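Local coordinates for protein malonate decarboxylase subunit alpha (Acinetobacter baumannii ATCC 17978, PDB 6MPR) that probably serves as the acyl-carrier-protein transferase of malonate decarboxylase, exchanging acetyl for malonyl on the carrier subunit before decarboxylation, at residues A[70-75]-A[160-165]; A[261-266]-A[360-365]; A[370-375]-A[447-452]. One frame throughout, in Å; residues are numbered along the deposited sequence. Where two conformers were deposited one is given.

Contact 1: A[70-75]-A[160-165]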
loop_
_atom_site.group_PDB
_atom_site.type_symbol
_atom_site.label_atom_id
_atom_site.label_comp_id
_atom_site.label_asym_id
_atom_site.label_seq_id
_atom_site.Cartn_x
_atom_site.Cartn_y
_atom_site.Cartn_z
ATOM N N LYS A 70 19.965 4.283 -2.820
ATOM C CA LYS A 70 21.005 3.805 -1.905
ATOM C C LYS A 70 21.352 2.347 -2.176
ATOM O O LYS A 70 20.459 1.503 -2.269
ATOM C CB LYS A 70 20.517 3.963 -0.459
ATOM C CG LYS A 70 21.351 3.233 0.578
ATOM C CD LYS A 70 20.836 3.554 1.979
ATOM C CE LYS A 70 19.546 2.822 2.291
ATOM N NZ LYS A 70 18.979 3.194 3.637
ATOM N N GLN A 71 22.653 2.048 -2.280
ATOM C CA GLN A 71 23.148 0.688 -2.489
ATOM C C GLN A 71 24.047 0.290 -1.329
ATOM O O GLN A 71 25.005 1.006 -1.000
ATOM C CB GLN A 71 23.954 0.525 -3.794
ATOM C CG GLN A 71 23.284 1.077 -5.058
ATOM C CD GLN A 71 21.978 0.370 -5.350
ATOM O OE1 GLN A 71 21.895 -0.868 -5.266
ATOM N NE2 GLN A 71 20.945 1.143 -5.674
ATOM N N ALA A 72 23.757 -0.863 -0.734
ATOM C CA ALA A 72 24.663 -1.450 0.249
ATOM C C ALA A 72 25.811 -2.118 -0.511
ATOM O O ALA A 72 25.956 -3.344 -0.563
ATOM C CB ALA A 72 23.914 -2.435 1.131
ATOM N N ASP A 73 26.631 -1.286 -1.143
ATOM C CA ASP A 73 27.564 -1.838 -2.129
ATOM C C ASP A 73 28.759 -2.537 -1.492
ATOM O O ASP A 73 29.354 -3.421 -2.120
ATOM C CB ASP A 73 28.038 -0.748 -3.094
ATOM C CG ASP A 73 28.911 0.298 -2.434
ATOM O OD1 ASP A 73 28.415 1.060 -1.563
ATOM O OD2 ASP A 73 30.112 0.352 -2.780
ATOM N N PHE A 74 29.120 -2.175 -0.261
ATOM C CA PHE A 74 30.127 -2.960 0.448
ATOM C C PHE A 74 29.623 -4.376 0.699
ATOM O O PHE A 74 30.352 -5.354 0.472
ATOM C CB PHE A 74 30.493 -2.259 1.756
ATOM C CG PHE A 74 31.454 -3.016 2.615
ATOM C CD1 PHE A 74 32.742 -3.289 2.174
ATOM C CD2 PHE A 74 31.079 -3.428 3.875
ATOM C CE1 PHE A 74 33.641 -3.973 2.991
ATOM C CE2 PHE A 74 31.961 -4.121 4.685
ATOM C CZ PHE A 74 33.244 -4.387 4.242
ATOM N N LEU A 75 28.367 -4.513 1.125
ATOM C CA LEU A 75 27.831 -5.854 1.367
ATOM C C LEU A 75 27.659 -6.630 0.067
ATOM O O LEU A 75 27.959 -7.827 0.018
ATOM C CB LEU A 75 26.499 -5.778 2.129
ATOM C CG LEU A 75 26.558 -5.190 3.540
ATOM C CD1 LEU A 75 25.161 -5.178 4.210
ATOM C CD2 LEU A 75 27.582 -5.921 4.396
ATOM N N LEU A 160 20.370 -7.510 3.898
ATOM C CA LEU A 160 21.642 -6.790 3.773
ATOM C C LEU A 160 21.309 -5.354 3.382
ATOM O O LEU A 160 20.876 -5.092 2.252
ATOM C CB LEU A 160 22.541 -7.450 2.727
ATOM C CG LEU A 160 22.831 -8.940 2.907
ATOM C CD1 LEU A 160 23.676 -9.446 1.714
ATOM C CD2 LEU A 160 23.545 -9.167 4.237
ATOM N N SER A 161 21.493 -4.423 4.321
ATOM C CA SER A 161 21.013 -3.056 4.168
ATOM C C SER A 161 22.132 -2.075 4.474
ATOM O O SER A 161 23.220 -2.451 4.911
ATOM C CB SER A 161 19.813 -2.771 5.090
ATOM O OG SER A 161 18.684 -3.529 4.716
ATOM N N ALA A 162 21.862 -0.790 4.232
ATOM C CA ALA A 162 22.849 0.263 4.446
ATOM C C ALA A 162 22.258 1.457 5.183
ATOM O O ALA A 162 21.082 1.795 5.010
ATOM C CB ALA A 162 23.424 0.759 3.111
ATOM N N GLY A 163 23.111 2.132 5.969
ATOM C CA GLY A 163 22.734 3.362 6.636
ATOM C C GLY A 163 23.925 4.293 6.790
ATOM O O GLY A 163 25.058 3.956 6.446
ATOM N N PHE A 164 23.649 5.493 7.308
ATOM C CA PHE A 164 24.713 6.471 7.527
ATOM C C PHE A 164 25.532 6.130 8.760
ATOM O O PHE A 164 26.767 6.182 8.732
ATOM C CB PHE A 164 24.126 7.875 7.683
ATOM C CG PHE A 164 23.724 8.511 6.389
ATOM C CD1 PHE A 164 24.684 9.036 5.531
ATOM C CD2 PHE A 164 22.385 8.607 6.033
ATOM C CE1 PHE A 164 24.314 9.634 4.335
ATOM C CE2 PHE A 164 22.014 9.191 4.834
ATOM C CZ PHE A 164 22.972 9.717 3.993
ATOM N N MET A 165 24.861 5.800 9.862
ATOM C CA MET A 165 25.549 5.706 11.142
ATOM C C MET A 165 24.887 4.638 11.999
ATOM O O MET A 165 23.672 4.435 11.929
ATOM C CB MET A 165 25.536 7.074 11.847
ATOM C CG MET A 165 26.339 7.153 13.111
ATOM S SD MET A 165 26.250 8.820 13.815
ATOM C CE MET A 165 27.678 9.581 13.032
#
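A72 and A162 mark the nearest approach of the two backbones, with their CA atoms 4.9 Å apart where the loop leading into helix 73-79 passes over the end of strand 158-163. A72 is the centre of an inverse gamma turn, which a weak bond from D73 N to Q71 O closes, and it also occupies the N-cap position of the helix. Its methyl meets that of A162, CB to CB at 3.8 Å, and no larger side chain separates loop and strand here. One helical turn on, L75 lays CD1 over the strand backbone, 3.4 Å from S161 O and 3.8 Å from L160 CB. On the other flank K70 reaches past the A162 methyl. CG is anti to the backbone N (chi1 167°) and CE is turned aside at chi3 (75°), and the ammonium NZ donates to A162 O at 2.9 Å, tilted 26° from the carbonyl plane. S177 O and S181 OG also bond to NZ, which gives this buried charge three oxygen partners. Strand 158-163 runs between parallel strands 61-64 and 194-199; I196 and Q198 of the latter touch L160 and A162. Segment 70-75 lies on the connection from strand 61-64 to helix 73-79, a beta-alpha unit in keeping with the Rossmann-like family, and I48 of helix 48-55 packs against L75.

Contact 2: A[261-266]-A[360-365]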
loop_
_atom_site.group_PDB
_atom_site.type_symbol
_atom_site.label_atom_id
_atom_site.label_comp_id
_atom_site.label_asym_id
_atom_site.label_seq_id
_atom_site.Cartn_x
_atom_site.Cartn_y
_atom_site.Cartn_z
ATOM N N HIS A 261 -9.024 19.258 -14.888
ATOM C CA HIS A 261 -9.585 18.366 -13.885
ATOM C C HIS A 261 -9.301 18.804 -12.459
ATOM O O HIS A 261 -9.634 18.062 -11.527
ATOM C CB HIS A 261 -9.053 16.948 -14.097
ATOM C CG HIS A 261 -9.298 16.423 -15.473
ATOM N ND1 HIS A 261 -10.557 16.109 -15.929
ATOM C CD2 HIS A 261 -8.450 16.166 -16.496
ATOM C CE1 HIS A 261 -10.478 15.677 -17.177
ATOM N NE2 HIS A 261 -9.209 15.698 -17.542
ATOM N N ASN A 262 -8.687 19.969 -12.261
ATOM C CA ASN A 262 -8.438 20.529 -10.926
ATOM C C ASN A 262 -7.552 19.604 -10.085
ATOM O O ASN A 262 -7.867 19.274 -8.941
ATOM C CB ASN A 262 -9.763 20.826 -10.222
ATOM C CG ASN A 262 -9.605 21.777 -9.043
ATOM O OD1 ASN A 262 -8.797 22.713 -9.083
ATOM N ND2 ASN A 262 -10.374 21.534 -7.980
ATOM N N VAL A 263 -6.426 19.196 -10.666
ATOM C CA VAL A 263 -5.499 18.270 -10.013
ATOM C C VAL A 263 -4.783 18.996 -8.881
ATOM O O VAL A 263 -4.055 19.965 -9.117
ATOM C CB VAL A 263 -4.500 17.702 -11.028
ATOM C CG1 VAL A 263 -3.444 16.824 -10.343
ATOM C CG2 VAL A 263 -5.244 16.935 -12.131
ATOM N N GLN A 264 -4.996 18.533 -7.649
ATOM C CA GLN A 264 -4.372 19.091 -6.453
ATOM C C GLN A 264 -3.127 18.345 -6.016
ATOM O O GLN A 264 -2.257 18.941 -5.363
ATOM C CB GLN A 264 -5.343 19.069 -5.264
ATOM C CG GLN A 264 -6.684 19.702 -5.505
ATOM C CD GLN A 264 -6.541 21.151 -5.871
ATOM O OE1 GLN A 264 -6.024 21.949 -5.087
ATOM N NE2 GLN A 264 -6.977 21.505 -7.082
ATOM N N SER A 265 -3.047 17.047 -6.308
ATOM C CA SER A 265 -1.985 16.190 -5.789
ATOM C C SER A 265 -1.527 15.250 -6.891
ATOM O O SER A 265 -2.334 14.812 -7.716
ATOM C CB SER A 265 -2.468 15.387 -4.575
ATOM O OG SER A 265 -3.643 14.658 -4.878
ATOM N N LEU A 266 -0.231 14.935 -6.908
ATOM C CA LEU A 266 0.274 14.190 -8.057
ATOM C C LEU A 266 1.675 13.664 -7.791
ATOM O O LEU A 266 2.374 14.105 -6.869
ATOM C CB LEU A 266 0.282 15.065 -9.322
ATOM C CG LEU A 266 1.335 16.179 -9.439
ATOM C CD1 LEU A 266 1.228 16.798 -10.813
ATOM C CD2 LEU A 266 1.195 17.281 -8.358
ATOM N N ALA A 360 -3.685 8.212 -2.401
ATOM C CA ALA A 360 -3.931 9.555 -1.893
ATOM C C ALA A 360 -3.737 10.684 -2.895
ATOM O O ALA A 360 -4.123 11.817 -2.584
ATOM C CB ALA A 360 -3.039 9.833 -0.672
ATOM N N VAL A 361 -3.171 10.443 -4.077
ATOM C CA VAL A 361 -2.958 11.537 -5.019
ATOM C C VAL A 361 -3.903 11.411 -6.214
ATOM O O VAL A 361 -4.369 10.321 -6.576
ATOM C CB VAL A 361 -1.496 11.666 -5.503
ATOM C CG1 VAL A 361 -0.534 11.799 -4.314
ATOM C CG2 VAL A 361 -1.111 10.534 -6.428
ATOM N N ASP A 362 -4.167 12.563 -6.840
ATOM C CA ASP A 362 -5.103 12.634 -7.962
ATOM C C ASP A 362 -4.542 12.015 -9.233
ATOM O O ASP A 362 -5.310 11.563 -10.089
ATOM C CB ASP A 362 -5.445 14.093 -8.293
ATOM C CG ASP A 362 -6.340 14.750 -7.281
ATOM O OD1 ASP A 362 -7.049 14.052 -6.521
ATOM O OD2 ASP A 362 -6.369 16.003 -7.287
ATOM N N LEU A 363 -3.223 12.042 -9.412
ATOM C CA LEU A 363 -2.692 11.869 -10.755
ATOM C C LEU A 363 -1.287 11.277 -10.716
ATOM O O LEU A 363 -0.483 11.601 -9.831
ATOM C CB LEU A 363 -2.684 13.211 -11.508
ATOM C CG LEU A 363 -2.086 13.257 -12.932
ATOM C CD1 LEU A 363 -2.907 14.201 -13.799
ATOM C CD2 LEU A 363 -0.628 13.694 -12.901
ATOM N N PHE A 364 -1.016 10.398 -11.679
ATOM C CA PHE A 364 0.326 10.022 -12.079
ATOM C C PHE A 364 0.534 10.417 -13.535
ATOM O O PHE A 364 -0.385 10.318 -14.355
ATOM C CB PHE A 364 0.565 8.499 -11.915
ATOM C CG PHE A 364 1.814 8.010 -12.592
ATOM C CD1 PHE A 364 3.060 8.325 -12.082
ATOM C CD2 PHE A 364 1.740 7.231 -13.735
ATOM C CE1 PHE A 364 4.209 7.878 -12.688
ATOM C CE2 PHE A 364 2.884 6.797 -14.364
ATOM C CZ PHE A 364 4.124 7.107 -13.835
ATOM N N ILE A 365 1.738 10.880 -13.856
ATOM C CA ILE A 365 2.115 11.181 -15.235
ATOM C C ILE A 365 3.553 10.721 -15.441
ATOM O O ILE A 365 4.426 11.011 -14.622
ATOM C CB ILE A 365 1.934 12.688 -15.558
ATOM C CG1 ILE A 365 2.349 13.016 -17.000
ATOM C CG2 ILE A 365 2.700 13.550 -14.552
ATOM C CD1 ILE A 365 1.714 14.321 -17.501
HETATM O O HOH W 1 -8.850 17.379 -7.309
#
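The carboxylate of D362 is the flat group on which this contact turns, and S265 OG stands over one of its faces, 3.6 Å from D362 CG. At the edge, OD2 accepts the backbone N-H of Q264 on its anti side, 2.9 Å away, nearly straight at 164° and close to the carboxylate plane. A water lies 2.8 Å from the same OD2, displaced toward the face turned away from S265, and also approaches N262 O. OD1 is taken by T405 OG1. CB and CG of Q264 run beside OD2, and the amide turns away. Its NE2 donates within its own plane to N262 O, coming from above that carbonyl, and also bonds K293 O, while OE1 pairs with R296.

S265 has OG between its backbone N and carbonyl carbon (chi1 54°), where it accepts D362 N at 2.9 Å; S265 O takes a weak share of the same N-H. S265 N, by contrast, is buried without a partner. These bonds sit where strands 265-268 and 363-366 of the mixed sheet begin: the short approach segments 262-266 and 360-363 run 107° apart, although the strands they lead into are parallel neighbours. Just beyond D362, L266 CA lies 3.2 Å from L363 O in a CA-H...O contact.

L266 and L363 lie side by side on one face of the sheet, L266 CB meeting L363 CD2 at 3.9 Å, and V263 crosses L363 at about a right angle, CG1 against CB. Y258 of helix 244-261, which precedes strand 265-268 and closes in a Schellman motif at N262, touches both leucines. V152 of the second subunit packs on S265, A360 and V361.

Contact 3: A[370-375]-A[447-452]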
loop_
_atom_site.group_PDB
_atom_site.type_symbol
_atom_site.label_atom_id
_atom_site.label_comp_id
_atom_site.label_asym_id
_atom_site.label_seq_id
_atom_site.Cartn_x
_atom_site.Cartn_y
_atom_site.Cartn_z
ATOM N N GLN A 370 7.313 2.028 -25.305
ATOM C CA GLN A 370 6.405 1.472 -26.301
ATOM C C GLN A 370 4.963 1.526 -25.813
ATOM O O GLN A 370 4.691 1.342 -24.628
ATOM C CB GLN A 370 6.765 0.028 -26.638
ATOM C CG GLN A 370 8.019 -0.119 -27.493
ATOM C CD GLN A 370 8.142 -1.515 -28.075
ATOM O OE1 GLN A 370 7.576 -2.469 -27.535
ATOM N NE2 GLN A 370 8.838 -1.633 -29.202
ATOM N N VAL A 371 4.054 1.800 -26.743
ATOM C CA VAL A 371 2.616 1.873 -26.499
ATOM C C VAL A 371 1.950 1.225 -27.702
ATOM O O VAL A 371 2.284 1.563 -28.840
ATOM C CB VAL A 371 2.131 3.328 -26.329
ATOM C CG1 VAL A 371 0.616 3.400 -26.102
ATOM C CG2 VAL A 371 2.869 4.006 -25.182
ATOM N N ASP A 372 1.034 0.286 -27.471
ATOM C CA ASP A 372 0.356 -0.332 -28.599
ATOM C C ASP A 372 -1.018 0.314 -28.824
ATOM O O ASP A 372 -1.389 1.298 -28.176
ATOM C CB ASP A 372 0.299 -1.860 -28.436
ATOM C CG ASP A 372 -0.750 -2.344 -27.438
ATOM O OD1 ASP A 372 -1.514 -1.542 -26.876
ATOM O OD2 ASP A 372 -0.815 -3.582 -27.245
ATOM N N GLY A 373 -1.768 -0.233 -29.788
ATOM C CA GLY A 373 -3.011 0.385 -30.236
ATOM C C GLY A 373 -4.125 0.395 -29.204
ATOM O O GLY A 373 -5.105 1.136 -29.368
ATOM N N MET A 374 -4.009 -0.429 -28.168
ATOM C CA MET A 374 -4.922 -0.444 -27.036
ATOM C C MET A 374 -4.437 0.435 -25.889
ATOM O O MET A 374 -5.141 0.567 -24.881
ATOM C CB MET A 374 -5.114 -1.881 -26.529
ATOM C CG MET A 374 -5.925 -2.773 -27.461
ATOM S SD MET A 374 -7.644 -2.239 -27.477
ATOM C CE MET A 374 -8.129 -2.591 -25.785
ATOM N N GLY A 375 -3.253 1.031 -26.012
ATOM C CA GLY A 375 -2.677 1.792 -24.928
ATOM C C GLY A 375 -1.807 1.001 -23.973
ATOM O O GLY A 375 -1.302 1.585 -23.012
ATOM N N ASP A 447 2.435 -1.584 -33.420
ATOM C CA ASP A 447 1.342 -2.546 -33.519
ATOM C C ASP A 447 1.462 -3.653 -32.477
ATOM O O ASP A 447 0.443 -4.156 -31.986
ATOM C CB ASP A 447 1.304 -3.157 -34.922
ATOM C CG ASP A 447 0.880 -2.162 -35.988
ATOM O OD1 ASP A 447 0.086 -1.247 -35.678
ATOM O OD2 ASP A 447 1.335 -2.304 -37.145
ATOM N N ARG A 448 2.684 -4.044 -32.128
ATOM C CA ARG A 448 2.912 -5.152 -31.208
ATOM C C ARG A 448 4.045 -4.796 -30.258
ATOM O O ARG A 448 5.149 -4.466 -30.704
ATOM C CB ARG A 448 3.257 -6.433 -31.984
ATOM C CG ARG A 448 3.630 -7.642 -31.145
ATOM C CD ARG A 448 4.223 -8.732 -32.034
ATOM N NE ARG A 448 4.573 -9.947 -31.291
ATOM C CZ ARG A 448 3.714 -10.927 -31.037
ATOM N NH1 ARG A 448 2.457 -10.831 -31.466
ATOM N NH2 ARG A 448 4.102 -11.999 -30.355
ATOM N N LEU A 449 3.771 -4.862 -28.956
ATOM C CA LEU A 449 4.811 -4.620 -27.964
ATOM C C LEU A 449 5.903 -5.681 -28.042
ATOM O O LEU A 449 5.619 -6.880 -28.144
ATOM C CB LEU A 449 4.212 -4.610 -26.559
ATOM C CG LEU A 449 3.254 -3.497 -26.151
ATOM C CD1 LEU A 449 2.825 -3.698 -24.712
ATOM C CD2 LEU A 449 3.882 -2.108 -26.327
ATOM N N ASP A 450 7.167 -5.234 -27.990
ATOM C CA ASP A 450 8.288 -6.167 -27.841
ATOM C C ASP A 450 8.078 -7.098 -26.662
ATOM O O ASP A 450 8.603 -8.219 -26.649
ATOM C CB ASP A 450 9.611 -5.423 -27.588
ATOM C CG ASP A 450 10.235 -4.827 -28.834
ATOM O OD1 ASP A 450 9.537 -4.564 -29.837
ATOM O OD2 ASP A 450 11.464 -4.606 -28.782
ATOM N N ALA A 451 7.372 -6.615 -25.630
ATOM C CA ALA A 451 7.244 -7.343 -24.373
ATOM C C ALA A 451 6.651 -8.728 -24.572
ATOM O O ALA A 451 6.984 -9.652 -23.828
ATOM C CB ALA A 451 6.383 -6.544 -23.396
ATOM N N ILE A 452 5.768 -8.890 -25.562
ATOM C CA ILE A 452 5.129 -10.189 -25.773
ATOM C C ILE A 452 6.166 -11.240 -26.125
ATOM O O ILE A 452 6.196 -12.324 -25.535
ATOM C CB ILE A 452 4.047 -10.102 -26.859
ATOM C CG1 ILE A 452 2.977 -9.072 -26.480
ATOM C CG2 ILE A 452 3.458 -11.482 -27.069
ATOM C CD1 ILE A 452 2.122 -8.671 -27.659
HETATM O O HOH W 2 7.377 -3.691 -25.072
HETATM O O HOH W 3 1.023 -5.405 -28.311
HETATM O O HOH W 4 -1.669 -2.599 -31.549
#
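D372 and D447 bring the two backbones nearest, CA to CA 5.5 Å, as the type I turn from D372 to G375 swings past the chain entering helix 450-458. From strand 370-371, Q370 meets D450 with both ends of its amide; CG is anti to the carbonyl carbon (chi1 -73°), and the chain extends beyond it to D450. OE1 accepts D450 N at 2.8 Å, in the carbonyl plane and on a lone pair, with an N-H...O angle of 160°. NE2 donates in return to D450 OD1 at 3.1 Å. The donor stands above the carboxylate plane, and the two groups are turned 84° to each other. At the root of this side chain, L449 CD2 lies 3.6 Å from Q370 CB, and its CG faces D372 CB.

Three waters also bridge the segments. One donates to Q370 OE1 and accepts from A451 N; another joins D372 OD2 to L449 N; a third joins D447 O to G373 N. D372 OD1 bonds M374 N in an Asx turn. D450 OD2 goes to K382 N, while R448 pairs with D453 and reaches T419 of the second subunit.

The paired donor and acceptor fix which way round the Q370 amide lies. OE1 receives the N-H groups of D450 and, through water, A451 near the start of helix 450-458, which would probably polarise its carbonyl further.

Overall arrangement
Contacts 1 and 2 are buried, in different sheets on opposite sides of the chain's centre, their own centres 34 Å apart. Contact 1 sets a helix start on a strand of the parallel sheet; contact 2 joins the approaches to two neighbouring strands of the mixed sheet. Contact 3 is partly buried and farther out, and three waters bridge its segments. Contact 1 is mainly apolar, alanine and leucine packing plus one lysine-to-carbonyl bond; contact 2 mixes leucine packing with an aspartate whose carboxylate takes one backbone N-H and whose own N-H goes to a serine; contact 3 relies on an amide facing a helix start. Contacts 2 and 3, linked through consecutive strands 363-366 and 370-371, both touch the second subunit, whereas contact 1 does not.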